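Local coordinates for chromosome replication initiation inhibitor protein (Agrobacterium tumefaciens, PDB 3FD3) that probably regulates transcription as a DNA-binding LysR-family protein, represented here by the C-terminal effector-binding-type domains without the DNA-binding helix-turn-helix, at residues V2-T8 with Y30-V36; H76-P81 with G162-L167; P101-Q107 with Y126-P132. All coordinates share one frame. Where two conformers were deposited one is given. Residues are numbered along the deposited sequence.

Interaction 1. Residues V2-T8 with Y30-V36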
loop_
_atom_site.group_PDB
_atom_site.type_symbol
_atom_site.label_atom_id
_atom_site.label_comp_id
_atom_site.label_asym_id
_atom_site.label_seq_id
_atom_site.Cartn_x
_atom_site.Cartn_y
_atom_site.Cartn_z
ATOM N N VAL A 2 18.633 -18.093 2.757
ATOM C CA VAL A 2 17.442 -18.749 2.209
ATOM C C VAL A 2 16.299 -17.722 2.169
ATOM O O VAL A 2 16.084 -16.998 3.143
ATOM C CB VAL A 2 17.049 -19.965 3.056
ATOM C CG1 VAL A 2 15.693 -20.516 2.636
ATOM C CG2 VAL A 2 18.174 -21.059 2.947
ATOM N N THR A 3 15.575 -17.668 1.060
ATOM C CA THR A 3 14.419 -16.781 0.951
ATOM C C THR A 3 13.110 -17.544 1.157
ATOM O O THR A 3 12.888 -18.562 0.498
ATOM C CB THR A 3 14.387 -16.075 -0.391
ATOM O OG1 THR A 3 15.563 -15.260 -0.504
ATOM C CG2 THR A 3 13.120 -15.189 -0.516
ATOM N N LEU A 4 12.277 -17.044 2.074
ATOM C CA LEU A 4 10.982 -17.628 2.415
ATOM C C LEU A 4 9.876 -16.882 1.702
ATOM O O LEU A 4 9.719 -15.671 1.904
ATOM C CB LEU A 4 10.737 -17.529 3.924
ATOM C CG LEU A 4 11.777 -18.157 4.844
ATOM C CD1 LEU A 4 11.324 -18.038 6.277
ATOM C CD2 LEU A 4 11.977 -19.634 4.433
ATOM N N ASN A 5 9.116 -17.597 0.878
ATOM C CA ASN A 5 7.916 -17.030 0.221
ATOM C C ASN A 5 6.683 -17.104 1.140
ATOM O O ASN A 5 6.226 -18.212 1.498
ATOM C CB ASN A 5 7.626 -17.801 -1.074
ATOM C CG ASN A 5 8.770 -17.746 -2.072
ATOM O OD1 ASN A 5 9.560 -16.806 -2.094
ATOM N ND2 ASN A 5 8.880 -18.786 -2.899
ATOM N N ILE A 6 6.131 -15.948 1.494
ATOM C CA ILE A 6 5.023 -15.825 2.430
ATOM C C ILE A 6 3.979 -14.891 1.813
ATOM O O ILE A 6 4.326 -13.920 1.152
ATOM C CB ILE A 6 5.496 -15.237 3.771
ATOM C CG1 ILE A 6 6.614 -16.064 4.387
ATOM C CG2 ILE A 6 4.336 -15.118 4.809
ATOM C CD1 ILE A 6 7.401 -15.202 5.443
ATOM N N ALA A 7 2.712 -15.222 1.967
ATOM C CA ALA A 7 1.622 -14.425 1.425
ATOM C C ALA A 7 0.879 -13.741 2.571
ATOM O O ALA A 7 0.843 -14.228 3.705
ATOM C CB ALA A 7 0.642 -15.291 0.614
ATOM N N THR A 8 0.294 -12.580 2.252
ATOM C CA THR A 8 -0.558 -11.852 3.204
ATOM C C THR A 8 -1.590 -11.085 2.399
ATOM O O THR A 8 -1.343 -10.752 1.217
ATOM C CB THR A 8 0.234 -10.861 4.091
ATOM O OG1 THR A 8 -0.683 -10.184 4.967
ATOM C CG2 THR A 8 0.995 -9.815 3.264
ATOM N N TYR A 30 17.149 -15.609 7.530
ATOM C CA TYR A 30 16.228 -15.717 6.420
ATOM C C TYR A 30 15.923 -14.378 5.779
ATOM O O TYR A 30 15.878 -13.330 6.441
ATOM C CB TYR A 30 14.914 -16.340 6.873
ATOM C CG TYR A 30 15.035 -17.794 7.223
ATOM C CD1 TYR A 30 15.088 -18.759 6.221
ATOM C CD2 TYR A 30 15.034 -18.215 8.545
ATOM C CE1 TYR A 30 15.170 -20.116 6.525
ATOM C CE2 TYR A 30 15.097 -19.584 8.862
ATOM C CZ TYR A 30 15.162 -20.520 7.836
ATOM O OH TYR A 30 15.241 -21.878 8.102
ATOM N N LEU A 31 15.704 -14.429 4.475
ATOM C CA LEU A 31 15.102 -13.314 3.742
ATOM C C LEU A 31 13.655 -13.692 3.478
ATOM O O LEU A 31 13.341 -14.886 3.437
ATOM C CB LEU A 31 15.857 -13.104 2.426
ATOM C CG LEU A 31 17.350 -12.758 2.569
ATOM C CD1 LEU A 31 18.080 -12.854 1.230
ATOM C CD2 LEU A 31 17.506 -11.389 3.191
ATOM N N VAL A 32 12.785 -12.704 3.259
ATOM C CA VAL A 32 11.399 -12.960 2.943
ATOM C C VAL A 32 11.015 -12.363 1.593
ATOM O O VAL A 32 11.521 -11.311 1.188
ATOM C CB VAL A 32 10.444 -12.493 4.065
ATOM C CG1 VAL A 32 10.764 -13.286 5.359
ATOM C CG2 VAL A 32 10.506 -10.925 4.289
ATOM N N ASN A 33 10.169 -13.094 0.887
ATOM C CA ASN A 33 9.541 -12.612 -0.330
ATOM C C ASN A 33 8.059 -12.558 -0.037
ATOM O O ASN A 33 7.392 -13.603 0.096
ATOM C CB ASN A 33 9.873 -13.545 -1.487
ATOM C CG ASN A 33 9.188 -13.149 -2.780
ATOM O OD1 ASN A 33 8.461 -12.193 -2.848
ATOM N ND2 ASN A 33 9.442 -13.904 -3.814
ATOM N N ILE A 34 7.562 -11.340 0.137
ATOM C CA ILE A 34 6.189 -11.106 0.585
ATOM C C ILE A 34 5.283 -10.898 -0.593
ATOM O O ILE A 34 5.455 -9.952 -1.375
ATOM C CB ILE A 34 6.113 -9.925 1.565
ATOM C CG1 ILE A 34 6.947 -10.243 2.793
ATOM C CG2 ILE A 34 4.637 -9.671 1.973
ATOM C CD1 ILE A 34 7.201 -9.045 3.652
ATOM N N ALA A 35 4.350 -11.835 -0.790
ATOM C CA ALA A 35 3.380 -11.736 -1.872
ATOM C C ALA A 35 2.078 -11.222 -1.284
ATOM O O ALA A 35 1.580 -11.735 -0.255
ATOM C CB ALA A 35 3.162 -13.123 -2.551
ATOM N N VAL A 36 1.506 -10.200 -1.903
ATOM C CA VAL A 36 0.308 -9.595 -1.356
ATOM C C VAL A 36 -0.860 -10.097 -2.206
ATOM O O VAL A 36 -0.882 -9.907 -3.426
ATOM C CB VAL A 36 0.401 -8.044 -1.379
ATOM C CG1 VAL A 36 -0.864 -7.393 -0.752
ATOM C CG2 VAL A 36 1.701 -7.563 -0.731
#
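Y30 and N33, each with 69 Å² covered, and L4, with 65 Å², are among the most buried residues in this pairing of two parallel strands, 3-8 and 31-36. Y30 lies just ahead of its strand and lays its ring beside L4: L4 CD1 sits 4.1 Å from the ring centroid of Y30, a CH-pi contact over the face. On the same side of the sheet L4 meets F24, I6 and T8 meet F17, and I34 meets L18, all of helix 17-26. N33 lies on the other side, where its CB is 3.3 Å from N5 OD1 and its ND2 hydrogen-bonds a tetraethylene glycol, probably from the crystallisation liquor. L4 and N33 also belong to the backbone network: L4 N bonds to L31 O and N33 N to L4 O (both 2.8 Å). Strand 31-36 is the outer one of its sheet within the chain; V32 and I34 bond to the second subunit, where V32 packs on M145. The chemistry therefore divides in two: backbone bonds fix the register, while largely apolar side chains on the L4 face pack on helix 17-26, as in a Rossmann-like periplasmic-binding-protein subdomain.

Interaction 2. Residues H76-P81 with G162-L167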
loop_
_atom_site.group_PDB
_atom_site.type_symbol
_atom_site.label_atom_id
_atom_site.label_comp_id
_atom_site.label_asym_id
_atom_site.label_seq_id
_atom_site.Cartn_x
_atom_site.Cartn_y
_atom_site.Cartn_z
ATOM N N HIS A 76 -14.126 -0.737 10.598
ATOM C CA HIS A 76 -15.213 0.220 10.819
ATOM C C HIS A 76 -15.502 0.961 9.510
ATOM O O HIS A 76 -14.573 1.329 8.776
ATOM C CB HIS A 76 -14.852 1.227 11.913
ATOM C CG HIS A 76 -14.694 0.615 13.273
ATOM N ND1 HIS A 76 -15.754 0.368 14.116
ATOM C CD2 HIS A 76 -13.590 0.176 13.921
ATOM C CE1 HIS A 76 -15.310 -0.189 15.227
ATOM N NE2 HIS A 76 -13.998 -0.307 15.143
ATOM N N ALA A 77 -16.786 1.161 9.231
ATOM C CA ALA A 77 -17.227 1.924 8.066
ATOM C C ALA A 77 -17.114 3.403 8.436
ATOM O O ALA A 77 -17.806 3.873 9.333
ATOM C CB ALA A 77 -18.670 1.558 7.699
ATOM N N THR A 78 -16.220 4.118 7.760
ATOM C CA THR A 78 -15.811 5.451 8.175
ATOM C C THR A 78 -15.797 6.450 7.010
ATOM O O THR A 78 -15.589 6.106 5.841
ATOM C CB THR A 78 -14.400 5.466 8.806
ATOM O OG1 THR A 78 -13.473 4.881 7.881
ATOM C CG2 THR A 78 -14.368 4.754 10.164
ATOM N N ALA A 79 -16.038 7.698 7.346
ATOM C CA ALA A 79 -15.903 8.810 6.386
ATOM C C ALA A 79 -15.534 10.056 7.181
ATOM O O ALA A 79 -15.553 10.049 8.415
ATOM C CB ALA A 79 -17.207 9.040 5.610
ATOM N N SER A 80 -15.208 11.134 6.481
ATOM C CA SER A 80 -14.893 12.383 7.173
ATOM C C SER A 80 -16.191 13.098 7.591
ATOM O O SER A 80 -17.258 12.818 7.045
ATOM C CB SER A 80 -14.050 13.307 6.284
ATOM O OG SER A 80 -14.832 13.977 5.329
ATOM N N PRO A 81 -16.109 14.027 8.551
ATOM C CA PRO A 81 -17.299 14.813 8.921
ATOM C C PRO A 81 -17.960 15.568 7.752
ATOM O O PRO A 81 -19.183 15.598 7.635
ATOM C CB PRO A 81 -16.742 15.794 9.956
ATOM C CG PRO A 81 -15.650 15.037 10.608
ATOM C CD PRO A 81 -14.984 14.306 9.462
ATOM N N GLY A 162 -11.801 12.803 15.811
ATOM C CA GLY A 162 -12.917 13.351 15.028
ATOM C C GLY A 162 -12.591 13.629 13.571
ATOM O O GLY A 162 -13.400 14.246 12.864
ATOM N N ARG A 163 -11.421 13.181 13.111
ATOM C CA ARG A 163 -11.032 13.332 11.706
ATOM C C ARG A 163 -11.782 12.338 10.821
ATOM O O ARG A 163 -11.928 12.543 9.611
ATOM C CB ARG A 163 -9.526 13.146 11.542
ATOM C CG ARG A 163 -8.673 14.274 12.108
ATOM C CD ARG A 163 -7.185 14.037 11.874
ATOM N NE ARG A 163 -6.666 12.889 12.623
ATOM C CZ ARG A 163 -6.121 12.922 13.842
ATOM N NH1 ARG A 163 -6.041 14.057 14.544
ATOM N NH2 ARG A 163 -5.676 11.787 14.387
ATOM N N LEU A 164 -12.198 11.232 11.425
ATOM C CA LEU A 164 -13.148 10.320 10.828
ATOM C C LEU A 164 -14.298 10.100 11.802
ATOM O O LEU A 164 -14.154 10.314 13.011
ATOM C CB LEU A 164 -12.505 8.980 10.475
ATOM C CG LEU A 164 -11.434 8.969 9.382
ATOM C CD1 LEU A 164 -10.780 7.585 9.253
ATOM C CD2 LEU A 164 -12.027 9.410 8.012
ATOM N N VAL A 165 -15.442 9.691 11.274
ATOM C CA VAL A 165 -16.531 9.250 12.105
ATOM C C VAL A 165 -17.080 7.980 11.492
ATOM O O VAL A 165 -16.912 7.722 10.293
ATOM C CB VAL A 165 -17.635 10.295 12.210
ATOM C CG1 VAL A 165 -17.124 11.547 12.938
ATOM C CG2 VAL A 165 -18.178 10.630 10.826
ATOM N N GLU A 166 -17.726 7.188 12.335
ATOM C CA GLU A 166 -18.359 5.949 11.900
ATOM C C GLU A 166 -19.695 6.292 11.271
ATOM O O GLU A 166 -20.459 7.071 11.851
ATOM C CB GLU A 166 -18.617 5.023 13.071
ATOM C CG GLU A 166 -17.510 4.108 13.391
ATOM C CD GLU A 166 -17.922 3.037 14.426
ATOM O OE1 GLU A 166 -18.120 1.831 14.075
ATOM O OE2 GLU A 166 -18.066 3.424 15.588
ATOM N N LEU A 167 -19.989 5.731 10.105
ATOM C CA LEU A 167 -21.320 5.942 9.511
ATOM C C LEU A 167 -22.437 5.577 10.467
ATOM O O LEU A 167 -23.442 6.308 10.575
ATOM C CB LEU A 167 -21.474 5.168 8.212
ATOM C CG LEU A 167 -20.927 5.866 6.953
ATOM C CD1 LEU A 167 -19.409 6.146 7.005
ATOM C CD2 LEU A 167 -21.252 5.063 5.737
HETATM O O HOH W 1 -18.607 0.228 11.294
#
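G162 ends helix 152-161 in a Schellman motif, and its O lies 3.3 Å from P81 CG. The CA-to-CB bond of R163 points away, and its NE bonds to H158. L164 follows, with CD1 4.1 Å from T78 OG1, a hydroxyl that bonds to N150. V165 begins the antiparallel strand pairing: V165 N bonds to A79 O (2.9 Å) and A79 N returns to V165 O (3.1 Å), a hydrogen-bonded pair. E166 faces T78 as a non-hydrogen-bonded pair, yet its carboxylate reaches further, OE1 accepting from H76 ND1 at 2.8 Å in a His-carboxylate bond. A water accepts from A77 N (2.9 Å) and lies 3.2 Å from E166 OE1. L167 closes the run, its N bonded to A77 O (3.0 Å) and its CD1 3.9 Å from A79 CB. In this LysR effector-binding domain, of the periplasmic-binding-protein type, the contact pairs the end of strand 66-79 with the start of strand 165-181, two long antiparallel strands of the main sheet. Strand 148-151 flanks 66-79 on its other edge, helix 152-161 covers T78 and L164, and helix 81-87, N-capped by S80, places M84 against A79, V165 and L167.

Interaction 3. Residues P101-Q107 with Y126-P132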
loop_
_atom_site.group_PDB
_atom_site.type_symbol
_atom_site.label_atom_id
_atom_site.label_comp_id
_atom_site.label_asym_id
_atom_site.label_seq_id
_atom_site.Cartn_x
_atom_site.Cartn_y
_atom_site.Cartn_z
ATOM N N PRO A 101 -20.563 8.470 -2.703
ATOM C CA PRO A 101 -19.429 7.702 -3.238
ATOM C C PRO A 101 -18.798 6.780 -2.201
ATOM O O PRO A 101 -18.281 7.239 -1.185
ATOM C CB PRO A 101 -18.419 8.791 -3.648
ATOM C CG PRO A 101 -19.235 9.978 -3.870
ATOM C CD PRO A 101 -20.356 9.918 -2.865
ATOM N N GLY A 102 -18.820 5.484 -2.486
ATOM C CA GLY A 102 -18.104 4.523 -1.677
ATOM C C GLY A 102 -16.660 4.396 -2.115
ATOM O O GLY A 102 -16.228 4.952 -3.159
ATOM N N LEU A 103 -15.933 3.603 -1.336
ATOM C CA LEU A 103 -14.612 3.120 -1.698
ATOM C C LEU A 103 -14.668 1.588 -1.744
ATOM O O LEU A 103 -15.171 0.953 -0.804
ATOM C CB LEU A 103 -13.570 3.549 -0.673
ATOM C CG LEU A 103 -13.480 5.038 -0.391
ATOM C CD1 LEU A 103 -12.626 5.327 0.862
ATOM C CD2 LEU A 103 -12.926 5.785 -1.638
ATOM N N THR A 104 -14.156 1.011 -2.824
ATOM C CA THR A 104 -14.112 -0.453 -3.000
ATOM C C THR A 104 -12.699 -0.835 -3.444
ATOM O O THR A 104 -12.118 -0.196 -4.310
ATOM C CB THR A 104 -15.189 -0.938 -3.996
ATOM O OG1 THR A 104 -16.479 -0.394 -3.634
ATOM C CG2 THR A 104 -15.274 -2.496 -4.007
ATOM N N PHE A 105 -12.130 -1.866 -2.837
ATOM C CA PHE A 105 -10.715 -2.179 -3.036
ATOM C C PHE A 105 -10.530 -2.750 -4.454
ATOM O O PHE A 105 -9.684 -2.290 -5.210
ATOM C CB PHE A 105 -10.263 -3.152 -1.932
ATOM C CG PHE A 105 -8.787 -3.348 -1.831
ATOM C CD1 PHE A 105 -8.112 -4.121 -2.758
ATOM C CD2 PHE A 105 -8.070 -2.802 -0.777
ATOM C CE1 PHE A 105 -6.738 -4.327 -2.661
ATOM C CE2 PHE A 105 -6.694 -3.011 -0.677
ATOM C CZ PHE A 105 -6.042 -3.752 -1.589
ATOM N N ASN A 106 -11.342 -3.733 -4.809
ATOM C CA ASN A 106 -11.338 -4.325 -6.126
ATOM C C ASN A 106 -12.639 -5.108 -6.299
ATOM O O ASN A 106 -13.518 -5.015 -5.456
ATOM C CB ASN A 106 -10.089 -5.190 -6.377
ATOM C CG ASN A 106 -9.987 -6.364 -5.431
ATOM O OD1 ASN A 106 -11.002 -6.860 -4.911
ATOM N ND2 ASN A 106 -8.759 -6.864 -5.241
ATOM N N GLN A 107 -12.777 -5.869 -7.367
ATOM C CA GLN A 107 -14.063 -6.508 -7.650
ATOM C C GLN A 107 -14.402 -7.649 -6.694
ATOM O O GLN A 107 -15.535 -8.091 -6.649
ATOM C CB GLN A 107 -14.111 -6.967 -9.107
ATOM C CG GLN A 107 -14.076 -5.772 -10.058
ATOM C CD GLN A 107 -14.047 -6.147 -11.514
ATOM O OE1 GLN A 107 -15.071 -6.087 -12.199
ATOM N NE2 GLN A 107 -12.865 -6.527 -12.009
ATOM N N TYR A 126 -24.294 0.678 -4.370
ATOM C CA TYR A 126 -23.677 1.979 -4.080
ATOM C C TYR A 126 -22.693 2.355 -5.193
ATOM O O TYR A 126 -21.995 1.485 -5.708
ATOM C CB TYR A 126 -22.991 1.960 -2.703
ATOM C CG TYR A 126 -21.800 1.052 -2.594
ATOM C CD1 TYR A 126 -21.947 -0.309 -2.326
ATOM C CD2 TYR A 126 -20.510 1.552 -2.739
ATOM C CE1 TYR A 126 -20.837 -1.159 -2.228
ATOM C CE2 TYR A 126 -19.397 0.720 -2.661
ATOM C CZ TYR A 126 -19.559 -0.642 -2.407
ATOM O OH TYR A 126 -18.436 -1.454 -2.328
ATOM N N PRO A 127 -22.629 3.649 -5.557
ATOM C CA PRO A 127 -21.616 4.077 -6.522
ATOM C C PRO A 127 -20.270 4.093 -5.818
ATOM O O PRO A 127 -20.203 4.312 -4.611
ATOM C CB PRO A 127 -22.063 5.494 -6.898
ATOM C CG PRO A 127 -22.789 5.990 -5.724
ATOM C CD PRO A 127 -23.435 4.789 -5.082
ATOM N N THR A 128 -19.195 3.838 -6.540
ATOM C CA THR A 128 -17.928 3.708 -5.851
ATOM C C THR A 128 -16.755 4.192 -6.644
ATOM O O THR A 128 -16.715 4.095 -7.873
ATOM C CB THR A 128 -17.684 2.216 -5.435
ATOM O OG1 THR A 128 -16.673 2.142 -4.424
ATOM C CG2 THR A 128 -17.277 1.359 -6.646
ATOM N N HIS A 129 -15.766 4.673 -5.910
ATOM C CA HIS A 129 -14.419 4.751 -6.432
ATOM C C HIS A 129 -13.759 3.384 -6.232
ATOM O O HIS A 129 -14.124 2.649 -5.322
ATOM C CB HIS A 129 -13.579 5.783 -5.669
ATOM C CG HIS A 129 -14.174 7.147 -5.588
ATOM N ND1 HIS A 129 -14.200 8.014 -6.663
ATOM C CD2 HIS A 129 -14.687 7.834 -4.539
ATOM C CE1 HIS A 129 -14.732 9.165 -6.283
ATOM N NE2 HIS A 129 -15.058 9.076 -5.005
ATOM N N TRP A 130 -12.773 3.060 -7.060
ATOM C CA TRP A 130 -12.024 1.810 -6.918
ATOM C C TRP A 130 -10.591 2.142 -6.543
ATOM O O TRP A 130 -9.913 2.901 -7.249
ATOM C CB TRP A 130 -12.071 1.011 -8.209
ATOM C CG TRP A 130 -13.472 0.720 -8.672
ATOM C CD1 TRP A 130 -14.267 1.502 -9.466
ATOM C CD2 TRP A 130 -14.232 -0.468 -8.391
ATOM N NE1 TRP A 130 -15.476 0.875 -9.684
ATOM C CE2 TRP A 130 -15.481 -0.327 -9.026
ATOM C CE3 TRP A 130 -13.977 -1.625 -7.650
ATOM C CZ2 TRP A 130 -16.476 -1.304 -8.949
ATOM C CZ3 TRP A 130 -14.963 -2.597 -7.572
ATOM C CH2 TRP A 130 -16.195 -2.431 -8.216
ATOM N N LEU A 131 -10.133 1.570 -5.423
ATOM C CA LEU A 131 -8.890 2.003 -4.810
ATOM C C LEU A 131 -8.225 0.798 -4.129
ATOM O O LEU A 131 -8.504 0.494 -2.969
ATOM C CB LEU A 131 -9.192 3.129 -3.844
ATOM C CG LEU A 131 -7.997 3.683 -3.097
ATOM C CD1 LEU A 131 -6.848 3.994 -4.018
ATOM C CD2 LEU A 131 -8.465 4.895 -2.302
ATOM N N PRO A 132 -7.402 0.071 -4.874
ATOM C CA PRO A 132 -6.818 -1.173 -4.354
ATOM C C PRO A 132 -5.589 -0.910 -3.466
ATOM O O PRO A 132 -4.437 -1.288 -3.797
ATOM C CB PRO A 132 -6.442 -1.908 -5.623
ATOM C CG PRO A 132 -6.135 -0.858 -6.594
ATOM C CD PRO A 132 -7.094 0.257 -6.303
#
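Strands 102-104 and 128-130 run parallel, their axes 4.4 Å apart at closest approach and inclined by 33°. Four backbone bonds hold them: G102 N to P127 O (2.8 Å), H129 N to G102 O (2.8 Å), T104 N to H129 O (3.0 Å) and L131 N to T104 O (2.9 Å). G102 leaves room for the Y126 ring, whose CD2 is 4.0 Å from G102 CA; a CB there would clash with it. T104, the most covered residue, is the polar hub: its OG1 hydrogen-bonds Y126 OH at 2.6 Å and lies 2.7 Å from T128 OG1, which itself donates to H129 O (2.7 Å). T104 CG2 also meets W130 CZ3 at 3.6 Å. Past the strands, P132 CA stands over the face of the F105 ring, 3.6 Å from its centroid, in a CH-pi contact. H129 ND1 bonds to V32 N of the second subunit, so the pair also faces the dimer interface. The strands are the two beta elements of a beta-alpha-beta unit whose connecting helix 111-120 touches T104 and Y126 through Q112, while helix 134-142 packs against L103 and L131, and helix 81-87 against P101.

From the N terminus, interaction 1 closes first, joining 2-8 to 30-36 across the helical connection between them. The chain then runs on to 76-81, where interaction 2 opens a much longer loop that is shut only at 162-167; interaction 3, between 101-107 and 126-132, opens and closes within it. No two contacts cross. Interactions 1 and 2 reach the same mixed sheet on opposite sides of the chain's centre, about 34 Å apart between centres, whereas interaction 3 pairs two parallel strands outside that sheet within the chain, about 16 Å from interaction 2 between centres. Interactions 1 and 3 both touch the second subunit, the outer strand 31-36 meeting strand 128-130 of the neighbouring subunit.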